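Local coordinates for protein putative serine phosphatase (Pseudomonas aeruginosa, PDB 6K4E) that probably removes phosphate from phosphoserine or phosphothreonine of partner proteins as a magnesium-dependent PP2C-type phosphatase in the SiaABC pathway that controls biofilm formation, at residues G174-D179 and F233-D238; R183-A188 and I192-S197; K206-A211 and G218-I223. One frame throughout, in Å; residues are numbered along the deposited sequence.

Contact 1: G174-D179 and F233-D238. With MG (magnesium ion), chain H; MG (magnesium ion), chain F.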
loop_
_atom_site.group_PDB
_atom_site.type_symbol
_atom_site.label_atom_id
_atom_site.label_comp_id
_atom_site.label_asym_id
_atom_site.label_seq_id
_atom_site.Cartn_x
_atom_site.Cartn_y
_atom_site.Cartn_z
ATOM N N GLY B 174 -8.996 14.049 -7.836
ATOM C CA GLY B 174 -9.410 14.805 -9.005
ATOM C C GLY B 174 -8.814 14.057 -10.172
ATOM O O GLY B 174 -7.598 13.889 -10.217
ATOM N N LEU B 175 -9.658 13.526 -11.052
ATOM C CA LEU B 175 -9.236 12.748 -12.215
ATOM C C LEU B 175 -9.724 13.381 -13.478
ATOM O O LEU B 175 -10.894 13.719 -13.574
ATOM C CB LEU B 175 -9.820 11.335 -12.158
ATOM C CG LEU B 175 -9.018 10.266 -11.484
ATOM C CD1 LEU B 175 -9.784 9.011 -11.514
ATOM C CD2 LEU B 175 -7.692 10.027 -12.203
ATOM N N VAL B 176 -8.857 13.468 -14.478
ATOM C CA VAL B 176 -9.188 14.086 -15.755
ATOM C C VAL B 176 -8.832 13.183 -16.941
ATOM O O VAL B 176 -7.690 12.738 -17.051
ATOM C CB VAL B 176 -8.468 15.461 -15.865
ATOM C CG1 VAL B 176 -8.660 16.091 -17.235
ATOM C CG2 VAL B 176 -8.903 16.435 -14.764
ATOM N N TRP B 177 -9.780 12.982 -17.863
ATOM C CA TRP B 177 -9.479 12.317 -19.122
ATOM C C TRP B 177 -9.382 13.446 -20.177
ATOM O O TRP B 177 -10.376 14.119 -20.448
ATOM C CB TRP B 177 -10.531 11.246 -19.521
ATOM C CG TRP B 177 -10.454 10.885 -20.977
ATOM C CD1 TRP B 177 -11.334 11.250 -21.947
ATOM C CD2 TRP B 177 -9.388 10.186 -21.643
ATOM N NE1 TRP B 177 -10.917 10.770 -23.167
ATOM C CE2 TRP B 177 -9.708 10.148 -23.017
ATOM C CE3 TRP B 177 -8.224 9.529 -21.205
ATOM C CZ2 TRP B 177 -8.874 9.542 -23.965
ATOM C CZ3 TRP B 177 -7.417 8.904 -22.141
ATOM C CH2 TRP B 177 -7.739 8.922 -23.504
ATOM N N VAL B 178 -8.170 13.689 -20.703
ATOM C CA VAL B 178 -7.904 14.693 -21.740
ATOM C C VAL B 178 -8.019 13.983 -23.067
ATOM O O VAL B 178 -7.139 13.204 -23.414
ATOM C CB VAL B 178 -6.510 15.359 -21.583
ATOM C CG1 VAL B 178 -6.214 16.350 -22.718
ATOM C CG2 VAL B 178 -6.384 16.030 -20.226
ATOM N N ASP B 179 -9.123 14.176 -23.768
ATOM C CA ASP B 179 -9.324 13.522 -25.055
ATOM C C ASP B 179 -8.830 14.467 -26.157
ATOM O O ASP B 179 -9.581 15.296 -26.637
ATOM C CB ASP B 179 -10.806 13.137 -25.217
ATOM C CG ASP B 179 -11.114 12.201 -26.348
ATOM O OD1 ASP B 179 -10.417 12.275 -27.394
ATOM O OD2 ASP B 179 -12.113 11.470 -26.246
ATOM N N PHE B 233 -4.183 23.733 -17.268
ATOM C CA PHE B 233 -5.045 23.072 -16.299
ATOM C C PHE B 233 -4.232 22.757 -15.076
ATOM O O PHE B 233 -3.012 22.624 -15.181
ATOM C CB PHE B 233 -5.682 21.793 -16.886
ATOM C CG PHE B 233 -6.592 22.062 -18.063
ATOM C CD1 PHE B 233 -6.083 22.124 -19.355
ATOM C CD2 PHE B 233 -7.942 22.334 -17.872
ATOM C CE1 PHE B 233 -6.908 22.431 -20.434
ATOM C CE2 PHE B 233 -8.771 22.645 -18.959
ATOM C CZ PHE B 233 -8.246 22.673 -20.232
ATOM N N TYR B 234 -4.887 22.757 -13.895
ATOM C CA TYR B 234 -4.195 22.587 -12.630
ATOM C C TYR B 234 -5.000 21.740 -11.717
ATOM O O TYR B 234 -6.161 22.033 -11.453
ATOM C CB TYR B 234 -3.963 23.942 -11.930
ATOM C CG TYR B 234 -3.265 24.967 -12.778
ATOM C CD1 TYR B 234 -3.985 25.798 -13.634
ATOM C CD2 TYR B 234 -1.876 25.118 -12.726
ATOM C CE1 TYR B 234 -3.340 26.757 -14.414
ATOM C CE2 TYR B 234 -1.221 26.041 -13.537
ATOM C CZ TYR B 234 -1.963 26.872 -14.353
ATOM O OH TYR B 234 -1.327 27.781 -15.130
ATOM N N LEU B 235 -4.355 20.697 -11.199
ATOM C CA LEU B 235 -4.944 19.765 -10.260
ATOM C C LEU B 235 -4.120 19.883 -9.010
ATOM O O LEU B 235 -2.982 19.448 -9.004
ATOM C CB LEU B 235 -4.885 18.329 -10.827
ATOM C CG LEU B 235 -5.980 17.971 -11.828
ATOM C CD1 LEU B 235 -5.691 16.623 -12.496
ATOM C CD2 LEU B 235 -7.369 17.932 -11.165
ATOM N N SER B 236 -4.679 20.462 -7.955
ATOM C CA SER B 236 -3.949 20.610 -6.711
ATOM C C SER B 236 -4.727 20.000 -5.558
ATOM O O SER B 236 -5.940 20.125 -5.511
ATOM C CB SER B 236 -3.695 22.091 -6.422
ATOM O OG SER B 236 -3.211 22.288 -5.104
ATOM N N THR B 237 -4.020 19.419 -4.579
ATOM C CA THR B 237 -4.655 18.949 -3.334
ATOM C C THR B 237 -4.832 20.181 -2.450
ATOM O O THR B 237 -4.355 21.265 -2.810
ATOM C CB THR B 237 -3.810 17.861 -2.647
ATOM O OG1 THR B 237 -2.496 18.378 -2.395
ATOM C CG2 THR B 237 -3.698 16.566 -3.501
ATOM N N ASP B 238 -5.509 20.042 -1.283
ATOM C CA ASP B 238 -5.711 21.196 -0.417
ATOM C C ASP B 238 -4.422 21.789 0.222
ATOM O O ASP B 238 -4.465 22.901 0.713
ATOM C CB ASP B 238 -6.755 20.855 0.677
ATOM C CG ASP B 238 -6.367 19.721 1.592
ATOM O OD1 ASP B 238 -5.193 19.259 1.511
ATOM O OD2 ASP B 238 -7.225 19.287 2.396
HETATM MG MG MG H . -9.473 19.330 2.442
HETATM MG MG MG F . -4.193 17.362 2.450
HETATM O O HOH W 1 -5.815 17.125 3.706
HETATM O O HOH W 2 -2.603 17.441 0.822
HETATM O O HOH W 3 -3.444 15.826 3.687
HETATM O O HOH W 4 -8.956 19.294 4.673
HETATM O O HOH W 5 -9.516 17.112 3.193
#
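L235 and V176 carry the apolar half of this contact, each lying on a different beta sheet and pointing into the layer between them. The nearest carbons are V176 CG2 and L235 CD1, 3.9 Å apart, an unstrained van der Waals distance, and the two side chains meet at a slant. CG2 of V176 stands anti to its own carbonyl carbon (CG1 takes the place anti to N, chi1 174°), and that methyl is the one L235 meets. Both methyls of L235 also approach G174 O, CD1 at 4.0 Å and CD2 a little farther, a contact of carbon with carbonyl oxygen and no more. No hydrogen bond joins the segments, as expected where two sheets pack through their side chains.

The polar chemistry sits at the end of 233-238. S236 OG donates to the carbonyl oxygen of the next residue, T237 O, at 2.8 Å, in the carbonyl plane and on a lone pair. Beyond it, the D238 carboxylate bridges two magnesium ions: OD1 is 2.3 Å from the magnesium of chain F, OD2 2.2 Å from that of chain H. A water bound to the chain F ion also donates to OD2 of D238, at 2.9 Å. D112 and D291 also bind the chain F ion; a carboxylate shared by two metals is characteristic of the PP2C active site.

Around the contact, strand 171-179 runs between strands 105-113 and 184-190, while strand 231-236 belongs to the facing sheet beside 293-300. F298 of 293-300 covers V176, V110 of 105-113 covers L235, and on the far side of 171-179 L175 packs against helix 143-157.

Contact 2: R183-A188 and I192-S197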
loop_
_atom_site.group_PDB
_atom_site.type_symbol
_atom_site.label_atom_id
_atom_site.label_comp_id
_atom_site.label_asym_id
_atom_site.label_seq_id
_atom_site.Cartn_x
_atom_site.Cartn_y
_atom_site.Cartn_z
ATOM N N ARG B 183 -11.061 16.677 -28.906
ATOM C CA ARG B 183 -10.867 17.991 -28.306
ATOM C C ARG B 183 -11.869 18.272 -27.185
ATOM O O ARG B 183 -12.651 19.220 -27.263
ATOM C CB ARG B 183 -10.835 19.110 -29.364
ATOM C CG ARG B 183 -9.458 19.741 -29.463
ATOM C CD ARG B 183 -8.812 19.538 -30.812
ATOM N NE ARG B 183 -8.080 20.742 -31.209
ATOM C CZ ARG B 183 -7.154 20.779 -32.161
ATOM N NH1 ARG B 183 -6.827 19.676 -32.823
ATOM N NH2 ARG B 183 -6.537 21.920 -32.450
ATOM N N GLN B 184 -11.871 17.400 -26.152
ATOM C CA GLN B 184 -12.736 17.600 -24.995
ATOM C C GLN B 184 -12.165 16.906 -23.789
ATOM O O GLN B 184 -11.404 15.953 -23.899
ATOM C CB GLN B 184 -14.237 17.306 -25.248
ATOM C CG GLN B 184 -14.732 15.882 -25.205
ATOM C CD GLN B 184 -16.249 15.888 -25.131
ATOM O OE1 GLN B 184 -16.865 15.288 -24.246
ATOM N NE2 GLN B 184 -16.889 16.614 -26.030
ATOM N N LEU B 185 -12.466 17.459 -22.632
ATOM C CA LEU B 185 -11.936 17.015 -21.354
ATOM C C LEU B 185 -13.073 16.514 -20.478
ATOM O O LEU B 185 -14.152 17.106 -20.485
ATOM C CB LEU B 185 -11.282 18.265 -20.732
ATOM C CG LEU B 185 -10.518 18.165 -19.447
ATOM C CD1 LEU B 185 -9.292 19.069 -19.502
ATOM C CD2 LEU B 185 -11.401 18.554 -18.259
ATOM N N ALA B 186 -12.833 15.416 -19.727
ATOM C CA ALA B 186 -13.830 14.922 -18.789
ATOM C C ALA B 186 -13.179 14.971 -17.424
ATOM O O ALA B 186 -12.057 14.509 -17.282
ATOM C CB ALA B 186 -14.242 13.497 -19.144
ATOM N N PHE B 187 -13.834 15.584 -16.448
ATOM C CA PHE B 187 -13.301 15.687 -15.090
ATOM C C PHE B 187 -14.292 15.157 -14.064
ATOM O O PHE B 187 -15.485 15.417 -14.163
ATOM C CB PHE B 187 -12.923 17.166 -14.748
ATOM C CG PHE B 187 -12.742 17.438 -13.262
ATOM C CD1 PHE B 187 -11.646 16.925 -12.565
ATOM C CD2 PHE B 187 -13.697 18.147 -12.549
ATOM C CE1 PHE B 187 -11.523 17.119 -11.180
ATOM C CE2 PHE B 187 -13.558 18.351 -11.176
ATOM C CZ PHE B 187 -12.472 17.854 -10.509
ATOM N N ALA B 188 -13.797 14.442 -13.065
ATOM C CA ALA B 188 -14.618 13.987 -11.937
ATOM C C ALA B 188 -13.762 14.078 -10.695
ATOM O O ALA B 188 -12.621 13.645 -10.717
ATOM C CB ALA B 188 -15.121 12.567 -12.151
ATOM N N ILE B 192 -11.805 17.699 -4.733
ATOM C CA ILE B 192 -10.692 18.239 -5.526
ATOM C C ILE B 192 -11.266 18.881 -6.773
ATOM O O ILE B 192 -12.176 18.333 -7.393
ATOM C CB ILE B 192 -9.500 17.257 -5.789
ATOM C CG1 ILE B 192 -8.654 17.126 -4.471
ATOM C CG2 ILE B 192 -8.576 17.757 -6.979
ATOM C CD1 ILE B 192 -7.514 16.305 -4.498
ATOM N N SER B 193 -10.776 20.084 -7.080
ATOM C CA SER B 193 -11.230 20.887 -8.214
ATOM C C SER B 193 -10.239 20.854 -9.344
ATOM O O SER B 193 -9.034 20.673 -9.120
ATOM C CB SER B 193 -11.399 22.348 -7.794
ATOM O OG SER B 193 -12.256 22.495 -6.677
ATOM N N LEU B 194 -10.733 21.087 -10.552
ATOM C CA LEU B 194 -9.891 21.292 -11.711
ATOM C C LEU B 194 -9.935 22.798 -12.008
ATOM O O LEU B 194 -11.003 23.358 -12.204
ATOM C CB LEU B 194 -10.332 20.469 -12.926
ATOM C CG LEU B 194 -9.554 20.738 -14.234
ATOM C CD1 LEU B 194 -8.170 20.160 -14.194
ATOM C CD2 LEU B 194 -10.273 20.179 -15.382
ATOM N N TYR B 195 -8.772 23.454 -11.984
ATOM C CA TYR B 195 -8.652 24.852 -12.290
ATOM C C TYR B 195 -8.140 24.918 -13.745
ATOM O O TYR B 195 -7.362 24.062 -14.154
ATOM C CB TYR B 195 -7.636 25.485 -11.350
ATOM C CG TYR B 195 -8.201 25.917 -10.018
ATOM C CD1 TYR B 195 -8.795 27.166 -9.863
ATOM C CD2 TYR B 195 -8.092 25.100 -8.891
ATOM C CE1 TYR B 195 -9.309 27.578 -8.638
ATOM C CE2 TYR B 195 -8.604 25.502 -7.655
ATOM C CZ TYR B 195 -9.213 26.747 -7.536
ATOM O OH TYR B 195 -9.673 27.204 -6.325
ATOM N N ALA B 196 -8.634 25.873 -14.533
ATOM C CA ALA B 196 -8.228 26.079 -15.935
ATOM C C ALA B 196 -8.069 27.552 -16.143
ATOM O O ALA B 196 -8.892 28.323 -15.649
ATOM C CB ALA B 196 -9.288 25.556 -16.890
ATOM N N SER B 197 -7.024 27.955 -16.868
ATOM C CA SER B 197 -6.776 29.355 -17.135
ATOM C C SER B 197 -6.067 29.587 -18.478
ATOM O O SER B 197 -5.210 28.803 -18.879
ATOM C CB SER B 197 -5.999 29.996 -15.993
ATOM O OG SER B 197 -5.959 31.389 -16.226
#
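The ring of F187 presents one face to L194 CB and reaches the backbone that leads into strand 194-197. L194 CB sits almost on the ring normal, 10° off it and 3.8 Å from the centroid, a CH-pi contact over the centre of that face; L194 N approaches the same face nearer CZ. The far end of the ring meets something different: I192 O lies in the ring plane at the edge, 3.2 Å from F187 CZ.

Side-chain torsions explain this division. With CG opposite the backbone N (chi1 163°), F187 lays its ring along the 192-194 backbone. L194 takes a similar first torsion, 175°, and the two side chains run antiparallel past one another, which brings CD2 of L194 back to 4.1 Å from F187 CB. The same methyl meets L185 tip to tip: L185 CD2 and L194 CD2 are 3.5 Å apart, tighter than usual for two methyls. I192 turns the end of its side chain away, leaving its carbonyl to do the touching, and S193 points away too, its OG hydrogen-bonded to E204.

V176 backs L185, F187 and L194 from strand 171-179, and L205 covers both F187 and L194. This is the buried interior of the PP2C beta sandwich, close to the short link that carries the chain from one sheet to the other. No hydrogen bond spans the two segments: their cohesion is dispersion between apolar groups, with one electrostatic touch, since the partly positive ring edge of F187 probably suits the partly negative oxygen of I192.

Contact 3: K206-A211 and G218-I223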
loop_
_atom_site.group_PDB
_atom_site.type_symbol
_atom_site.label_atom_id
_atom_site.label_comp_id
_atom_site.label_asym_id
_atom_site.label_seq_id
_atom_site.Cartn_x
_atom_site.Cartn_y
_atom_site.Cartn_z
ATOM N N LYS B 206 -15.603 22.486 -10.004
ATOM C CA LYS B 206 -15.657 21.966 -8.629
ATOM C C LYS B 206 -15.959 20.488 -8.561
ATOM O O LYS B 206 -16.770 19.984 -9.335
ATOM C CB LYS B 206 -16.652 22.755 -7.759
ATOM C CG LYS B 206 -16.260 24.212 -7.536
ATOM C CD LYS B 206 -17.470 25.067 -7.176
ATOM C CE LYS B 206 -17.207 26.555 -7.314
ATOM N NZ LYS B 206 -17.253 27.007 -8.733
ATOM N N GLY B 207 -15.284 19.807 -7.648
ATOM C CA GLY B 207 -15.497 18.390 -7.381
ATOM C C GLY B 207 -16.609 18.243 -6.360
ATOM O O GLY B 207 -17.038 19.239 -5.762
ATOM N N ALA B 208 -17.101 17.006 -6.164
ATOM C CA ALA B 208 -18.160 16.683 -5.205
ATOM C C ALA B 208 -17.706 17.032 -3.792
ATOM O O ALA B 208 -16.502 17.018 -3.513
ATOM C CB ALA B 208 -18.502 15.204 -5.287
ATOM N N ARG B 209 -18.669 17.362 -2.912
ATOM C CA ARG B 209 -18.366 17.712 -1.521
ATOM C C ARG B 209 -18.131 16.458 -0.648
ATOM O O ARG B 209 -17.839 16.583 0.542
ATOM C CB ARG B 209 -19.427 18.670 -0.922
ATOM C CG ARG B 209 -19.315 20.084 -1.491
ATOM C CD ARG B 209 -19.883 21.168 -0.587
ATOM N NE ARG B 209 -18.865 22.160 -0.242
ATOM C CZ ARG B 209 -18.670 23.301 -0.896
ATOM N NH1 ARG B 209 -19.443 23.623 -1.926
ATOM N NH2 ARG B 209 -17.704 24.129 -0.522
ATOM N N ARG B 210 -18.188 15.262 -1.262
ATOM C CA ARG B 210 -18.001 13.984 -0.584
ATOM C C ARG B 210 -16.682 13.373 -0.951
ATOM O O ARG B 210 -16.357 13.281 -2.130
ATOM C CB ARG B 210 -19.128 12.997 -0.955
ATOM C CG ARG B 210 -20.545 13.551 -0.746
ATOM C CD ARG B 210 -21.644 12.767 -1.468
ATOM N NE ARG B 210 -21.431 12.618 -2.918
ATOM C CZ ARG B 210 -21.714 13.541 -3.835
ATOM N NH1 ARG B 210 -22.195 14.725 -3.472
ATOM N NH2 ARG B 210 -21.504 13.292 -5.120
ATOM N N ALA B 211 -15.927 12.926 0.055
ATOM C CA ALA B 211 -14.664 12.223 -0.162
ATOM C C ALA B 211 -14.963 10.789 -0.575
ATOM O O ALA B 211 -16.068 10.283 -0.326
ATOM C CB ALA B 211 -13.841 12.220 1.114
ATOM N N GLY B 218 -21.002 8.019 -2.086
ATOM C CA GLY B 218 -21.280 9.109 -3.015
ATOM C C GLY B 218 -21.134 8.725 -4.476
ATOM O O GLY B 218 -20.148 8.083 -4.846
ATOM N N ASP B 219 -22.128 9.110 -5.319
ATOM C CA ASP B 219 -22.141 8.816 -6.756
ATOM C C ASP B 219 -21.498 9.934 -7.563
ATOM O O ASP B 219 -21.818 11.113 -7.360
ATOM C CB ASP B 219 -23.551 8.480 -7.267
ATOM C CG ASP B 219 -23.533 7.363 -8.298
ATOM O OD1 ASP B 219 -23.562 6.177 -7.889
ATOM O OD2 ASP B 219 -23.434 7.673 -9.506
ATOM N N TYR B 220 -20.571 9.560 -8.463
ATOM C CA TYR B 220 -19.797 10.515 -9.257
ATOM C C TYR B 220 -20.266 10.641 -10.691
ATOM O O TYR B 220 -20.731 9.671 -11.299
ATOM C CB TYR B 220 -18.289 10.208 -9.176
ATOM C CG TYR B 220 -17.791 10.274 -7.750
ATOM C CD1 TYR B 220 -17.740 11.485 -7.063
ATOM C CD2 TYR B 220 -17.456 9.116 -7.054
ATOM C CE1 TYR B 220 -17.352 11.546 -5.729
ATOM C CE2 TYR B 220 -17.039 9.166 -5.724
ATOM C CZ TYR B 220 -16.994 10.386 -5.063
ATOM O OH TYR B 220 -16.603 10.469 -3.750
ATOM N N ARG B 221 -20.165 11.876 -11.202
ATOM C CA ARG B 221 -20.542 12.288 -12.547
ATOM C C ARG B 221 -19.371 13.073 -13.162
ATOM O O ARG B 221 -18.617 13.725 -12.441
ATOM C CB ARG B 221 -21.819 13.151 -12.460
ATOM C CG ARG B 221 -22.401 13.619 -13.800
ATOM C CD ARG B 221 -23.520 14.650 -13.651
ATOM N NE ARG B 221 -23.081 15.878 -12.978
ATOM C CZ ARG B 221 -22.521 16.920 -13.587
ATOM N NH1 ARG B 221 -22.319 16.903 -14.900
ATOM N NH2 ARG B 221 -22.155 17.986 -12.888
ATOM N N ASN B 222 -19.195 12.967 -14.484
ATOM C CA ASN B 222 -18.180 13.697 -15.226
ATOM C C ASN B 222 -18.690 15.066 -15.657
ATOM O O ASN B 222 -19.857 15.223 -16.008
ATOM C CB ASN B 222 -17.766 12.915 -16.458
ATOM C CG ASN B 222 -17.010 11.671 -16.127
ATOM O OD1 ASN B 222 -16.171 11.667 -15.239
ATOM N ND2 ASN B 222 -17.312 10.587 -16.813
ATOM N N ILE B 223 -17.790 16.045 -15.635
ATOM C CA ILE B 223 -18.031 17.386 -16.110
ATOM C C ILE B 223 -17.216 17.442 -17.382
ATOM O O ILE B 223 -15.993 17.314 -17.346
ATOM C CB ILE B 223 -17.617 18.455 -15.070
ATOM C CG1 ILE B 223 -18.497 18.333 -13.796
ATOM C CG2 ILE B 223 -17.690 19.877 -15.690
ATOM C CD1 ILE B 223 -17.903 18.999 -12.535
#
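R210 and Y220 reach across to each other's backbone. Y220 OH donates to R210 O at 3.3 Å, coming from well above the carbonyl plane, 57° out of it. In return R210 NH2 makes a weak, bent bond to D219 O, 3.1 Å long with an N-H...O angle of 126°. The guanidinium also has its edge against G218, NE standing 3.5 Å from G218 CA. A208 CB serves both groups, lying toward the rim of one face of the R210 guanidinium and, 3.9 Å from Y220 CE1, at the edge of the phenol. Farther along, I223 CD1 touches K206 O at 3.5 Å.

A bend at chi3 (-55°) turns the R210 guanidinium back over A208. In the next shell, A144 and L147 of helix 143-157 and A190 of strand 184-190 pack on Y220, while backbone hydrogen bonds join A208 to G189 and K191. N222 is tied to A144 N and D142, and the I223 backbone pairs with F187. Here two arms of an irregular surface excursion, between strands 202-205 and 223-226 of the PP2C sandwich, lean together as the chain passes from one sheet to the other.

In the fold
Contacts 1 and 2 form one continuous core, their centres 6 Å apart. Both join the same two sheets of the PP2C sandwich: W177 N meets A186 O at 2.8 Å in one sheet, and Y234 N meets Y195 O at 2.8 Å in the other, both probable hydrogen bonds. Within the first sheet, V176 CG2 lies 3.5 Å from F187 CD1, both side chains turned into the core. Contact 3 lies at the surface, with its centre about 13 Å from each of the other two; a probable hydrogen bond between F187 O and I223 N, 2.8 Å, connects it to contact 2. D238 of contact 1 binds two magnesium ions directly, whereas the side chains of I192 and A211 lie about 7 and 8 Å from a magnesium ion.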